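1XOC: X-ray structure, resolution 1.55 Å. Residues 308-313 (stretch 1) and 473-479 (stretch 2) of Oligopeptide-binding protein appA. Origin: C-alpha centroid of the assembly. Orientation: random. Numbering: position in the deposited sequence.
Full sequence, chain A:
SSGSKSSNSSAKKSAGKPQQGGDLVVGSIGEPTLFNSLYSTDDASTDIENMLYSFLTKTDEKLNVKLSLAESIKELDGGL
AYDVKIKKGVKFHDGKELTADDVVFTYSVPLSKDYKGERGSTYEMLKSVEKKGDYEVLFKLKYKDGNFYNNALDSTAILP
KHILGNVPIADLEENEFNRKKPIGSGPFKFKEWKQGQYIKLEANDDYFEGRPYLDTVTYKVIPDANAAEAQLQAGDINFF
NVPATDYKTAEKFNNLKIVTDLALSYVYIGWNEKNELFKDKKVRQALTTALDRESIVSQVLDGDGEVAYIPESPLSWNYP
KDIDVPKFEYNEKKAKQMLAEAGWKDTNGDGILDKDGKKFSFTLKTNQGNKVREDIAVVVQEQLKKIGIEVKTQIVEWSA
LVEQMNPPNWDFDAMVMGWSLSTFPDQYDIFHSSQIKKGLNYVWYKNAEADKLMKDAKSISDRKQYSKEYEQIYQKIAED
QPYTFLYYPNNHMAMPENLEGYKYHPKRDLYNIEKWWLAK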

ATOM      1  N   ALA A 308      -0.237 -16.483   5.895  1.00 29.53           N
ATOM      2  CA  ALA A 308      -0.911 -16.165   4.633  1.00 29.32           C
ATOM      3  C   ALA A 308      -0.539 -17.183   3.547  1.00 30.22           C
ATOM      4  O   ALA A 308       0.634 -17.507   3.372  1.00 31.14           O
ATOM      5  CB  ALA A 308      -0.527 -14.794   4.164  1.00 29.12           C
ATOM      6  N   TYR A 309      -1.548 -17.684   2.822  1.00 30.61           N
ATOM      7  CA  TYR A 309      -1.317 -18.568   1.688  1.00 31.26           C
ATOM      8  C   TYR A 309      -1.876 -18.032   0.365  1.00 32.72           C
ATOM      9  O   TYR A 309      -1.648 -18.647  -0.687  1.00 32.06           O
ATOM     10  CB  TYR A 309      -1.965 -19.915   1.958  1.00 32.37           C
ATOM     11  CG  TYR A 309      -1.509 -20.535   3.232  1.00 31.90           C
ATOM     12  CD1 TYR A 309      -0.282 -21.182   3.297  1.00 32.25           C
ATOM     13  CD2 TYR A 309      -2.267 -20.454   4.386  1.00 32.99           C
ATOM     14  CE1 TYR A 309       0.174 -21.761   4.467  1.00 33.18           C
ATOM     15  CE2 TYR A 309      -1.807 -21.035   5.586  1.00 34.77           C
ATOM     16  CZ  TYR A 309      -0.577 -21.689   5.608  1.00 34.59           C
ATOM     17  OH  TYR A 309      -0.097 -22.268   6.769  1.00 35.11           O
ATOM     18  N   ILE A 310      -2.611 -16.915   0.436  1.00 32.89           N
ATOM     19  CA  ILE A 310      -3.327 -16.321  -0.692  1.00 33.29           C
ATOM     20  C   ILE A 310      -2.976 -14.828  -0.798  1.00 32.29           C
ATOM     21  O   ILE A 310      -2.890 -14.145   0.225  1.00 30.46           O
ATOM     22  CB  ILE A 310      -4.847 -16.535  -0.462  1.00 32.98           C
ATOM     23  CG1 ILE A 310      -5.134 -18.027  -0.447  1.00 36.40           C
ATOM     24  CG2 ILE A 310      -5.727 -15.835  -1.485  1.00 34.11           C
ATOM     25  CD1 ILE A 310      -6.465 -18.353   0.097  1.00 36.91           C
ATOM     26  N   PRO A 311      -2.790 -14.306  -2.038  1.00 32.70           N
ATOM     27  CA  PRO A 311      -2.476 -12.883  -2.233  1.00 33.08           C
ATOM     28  C   PRO A 311      -3.699 -11.966  -2.100  1.00 33.36           C
ATOM     29  O   PRO A 311      -3.951 -11.101  -2.950  1.00 34.82           O
ATOM     30  CB  PRO A 311      -1.909 -12.867  -3.666  1.00 34.08           C
ATOM     31  CG  PRO A 311      -2.657 -13.915  -4.339  1.00 34.05           C
ATOM     32  CD  PRO A 311      -2.802 -15.022  -3.326  1.00 32.92           C
ATOM     33  N   GLU A 312      -4.453 -12.139  -1.028  1.00 31.85           N
ATOM     34  CA  GLU A 312      -5.636 -11.307  -0.788  1.00 31.21           C
ATOM     35  C   GLU A 312      -5.942 -11.347   0.696  1.00 30.25           C
ATOM     36  O   GLU A 312      -5.605 -12.299   1.382  1.00 30.52           O
ATOM     37  CB  GLU A 312      -6.829 -11.820  -1.588  1.00 31.68           C
ATOM     38  CG  GLU A 312      -8.096 -10.915  -1.509  1.00 32.36           C
ATOM     39  CD  GLU A 312      -7.808  -9.431  -1.816  1.00 36.42           C
ATOM     40  OE1 GLU A 312      -7.665  -8.633  -0.859  1.00 36.08           O
ATOM     41  OE2 GLU A 312      -7.729  -9.079  -3.021  1.00 40.75           O
ATOM     42  N   SER A 313      -6.553 -10.288   1.197  1.00 29.90           N
ATOM     43  CA  SER A 313      -6.880 -10.204   2.610  1.00 29.22           C
ATOM     44  C   SER A 313      -8.175 -10.961   2.893  1.00 28.47           C
ATOM     45  O   SER A 313      -9.137 -10.880   2.108  1.00 27.85           O
ATOM     46  CB  SER A 313      -7.122  -8.753   2.976  1.00 29.98           C
ATOM     47  OG  SER A 313      -7.524  -8.647   4.302  1.00 28.73           O
ATOM     48  N   ILE A 473      -6.982 -17.864 -10.680  1.00 31.33           N
ATOM     49  CA  ILE A 473      -5.852 -16.928 -10.611  1.00 31.86           C
ATOM     50  C   ILE A 473      -5.071 -17.165  -9.319  1.00 31.92           C
ATOM     51  O   ILE A 473      -3.848 -17.266  -9.333  1.00 32.30           O
ATOM     52  CB  ILE A 473      -6.333 -15.468 -10.719  1.00 31.52           C
ATOM     53  CG1 ILE A 473      -6.836 -15.188 -12.127  1.00 31.01           C
ATOM     54  CG2 ILE A 473      -5.200 -14.499 -10.405  1.00 32.07           C
ATOM     55  CD1 ILE A 473      -7.714 -13.925 -12.263  1.00 31.69           C
ATOM     56  N   TYR A 474      -5.782 -17.267  -8.205  1.00 31.78           N
ATOM     57  CA  TYR A 474      -5.158 -17.620  -6.934  1.00 31.44           C
ATOM     58  C   TYR A 474      -4.373 -18.927  -6.997  1.00 31.69           C
ATOM     59  O   TYR A 474      -3.268 -19.005  -6.474  1.00 32.15           O
ATOM     60  CB  TYR A 474      -6.226 -17.721  -5.856  1.00 31.69           C
ATOM     61  CG  TYR A 474      -6.881 -16.413  -5.505  1.00 30.61           C
ATOM     62  CD1 TYR A 474      -8.224 -16.368  -5.187  1.00 33.45           C
ATOM     63  CD2 TYR A 474      -6.149 -15.222  -5.437  1.00 33.51           C
ATOM     64  CE1 TYR A 474      -8.828 -15.187  -4.845  1.00 33.07           C
ATOM     65  CE2 TYR A 474      -6.751 -14.035  -5.100  1.00 32.87           C
ATOM     66  CZ  TYR A 474      -8.079 -14.034  -4.785  1.00 33.19           C
ATOM     67  OH  TYR A 474      -8.690 -12.877  -4.454  1.00 33.66           O
ATOM     68  N   GLN A 475      -4.936 -19.958  -7.626  1.00 31.40           N
ATOM     69  CA  GLN A 475      -4.207 -21.210  -7.808  1.00 31.43           C
ATOM     70  C   GLN A 475      -2.878 -21.005  -8.515  1.00 31.33           C
ATOM     71  O   GLN A 475      -1.873 -21.561  -8.108  1.00 31.93           O
ATOM     72  CB  GLN A 475      -5.031 -22.232  -8.600  1.00 31.59           C
ATOM     73  CG  GLN A 475      -6.133 -22.886  -7.802  1.00 32.72           C
ATOM     74  CD  GLN A 475      -5.641 -23.850  -6.742  1.00 33.51           C
ATOM     75  OE1 GLN A 475      -6.416 -24.267  -5.883  1.00 34.13           O
ATOM     76  NE2 GLN A 475      -4.361 -24.215  -6.794  1.00 33.85           N
ATOM     77  N   LYS A 476      -2.890 -20.254  -9.607  1.00 31.05           N
ATOM     78  CA  LYS A 476      -1.675 -20.052 -10.394  1.00 31.34           C
ATOM     79  C   LYS A 476      -0.633 -19.250  -9.615  1.00 30.71           C
ATOM     80  O   LYS A 476       0.539 -19.601  -9.616  1.00 30.21           O
ATOM     81  CB  LYS A 476      -1.981 -19.388 -11.734  1.00 31.16           C
ATOM     82  CG  LYS A 476      -2.740 -20.312 -12.685  1.00 32.39           C
ATOM     83  CD  LYS A 476      -2.614 -19.887 -14.144  1.00 33.09           C
ATOM     84  CE  LYS A 476      -3.232 -20.919 -15.083  1.00 32.47           C
ATOM     85  NZ  LYS A 476      -2.487 -22.219 -15.128  1.00 33.82           N
ATOM     86  N   ILE A 477      -1.057 -18.189  -8.946  1.00 31.19           N
ATOM     87  CA  ILE A 477      -0.114 -17.394  -8.149  1.00 31.21           C
ATOM     88  C   ILE A 477       0.457 -18.231  -7.004  1.00 31.40           C
ATOM     89  O   ILE A 477       1.664 -18.231  -6.753  1.00 31.14           O
ATOM     90  CB  ILE A 477      -0.771 -16.091  -7.639  1.00 31.02           C
ATOM     91  CG1 ILE A 477      -1.105 -15.213  -8.839  1.00 31.81           C
ATOM     92  CG2 ILE A 477       0.159 -15.333  -6.667  1.00 31.93           C
ATOM     93  CD1 ILE A 477      -2.041 -14.088  -8.563  1.00 32.06           C
ATOM     94  N   ALA A 478      -0.407 -18.954  -6.307  1.00 31.79           N
ATOM     95  CA  ALA A 478       0.050 -19.854  -5.245  1.00 32.05           C
ATOM     96  C   ALA A 478       1.040 -20.898  -5.762  1.00 32.57           C
ATOM     97  O   ALA A 478       2.106 -21.080  -5.191  1.00 32.80           O
ATOM     98  CB  ALA A 478      -1.126 -20.519  -4.566  1.00 32.82           C
ATOM     99  N   GLU A 479       0.710 -21.568  -6.856  1.00 32.43           N
ATOM    100  CA  GLU A 479       1.622 -22.565  -7.424  1.00 32.18           C
ATOM    101  C   GLU A 479       2.983 -21.949  -7.775  1.00 32.18           C
ATOM    102  O   GLU A 479       4.025 -22.552  -7.537  1.00 33.20           O
ATOM    103  CB  GLU A 479       0.998 -23.230  -8.663  1.00 32.97           C
ATOM    104  CG  GLU A 479       1.975 -24.070  -9.520  1.00 34.93           C
ATOM    105  CD  GLU A 479       2.493 -25.347  -8.838  1.00 39.55           C
ATOM    106  OE1 GLU A 479       2.014 -25.682  -7.728  1.00 42.52           O
ATOM    107  OE2 GLU A 479       3.374 -26.032  -9.428  1.00 42.30           O
TER

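No hydrogen bond joins these two stretches, although a tyrosine hydroxyl and a glutamate lie within the contact; the two segments, whose touching residues are at least 162 positions apart in sequence, meet through apolar and van der Waals contacts, most of them at one aromatic ring. The example illustrates a general principle: a helix can seat an irregular segment largely through apolar surface, with no hydrogen bond between them.

Residues 473-479 are a length of helix that extends beyond both ends, its backbone tied by bonds such as Ala478 N to Tyr474 O at 2.9 Å. Residues 308-313 form neither helix nor strand. Locally, Glu312 N makes a weak bond to Ile310 O (2.8 Å), and the carboxylate of Glu312 turns back on its own chain, where OE1 accepts from Ser313 N at 2.9 Å. The closest CA atoms across the contact are those of Ile310 and Tyr474, 6.6 Å apart.

Tyr474 is the centre of the contact. Ile310 CG2 sits over one face of its ring, 4.1 Å from the centroid and only 13° off the normal, a CH-pi arrangement in which a weakly polarised methyl meets the electron-rich pi cloud. Pro311 follows, pointing toward the helix: its CG lies 3.9 Å from Tyr474 CD2 and equally 3.9 Å from Ile477 CG2, so one rigid pyrrolidine ring touches two side chains three residues, a little less than one helical turn, apart. Farther along the tyrosine, Glu312 CB approaches Tyr474 OH at 3.6 Å, a contact made by the aliphatic part of an acidic side chain; the hydroxyl finds its hydrogen bond elsewhere in the structure. At the other end, Ala478 CB rests 4.3 Å from Tyr309 O, a loose contact with the loop backbone. Together the stretches bury 255 Å², a modest area dominated by Tyr474 and Pro311.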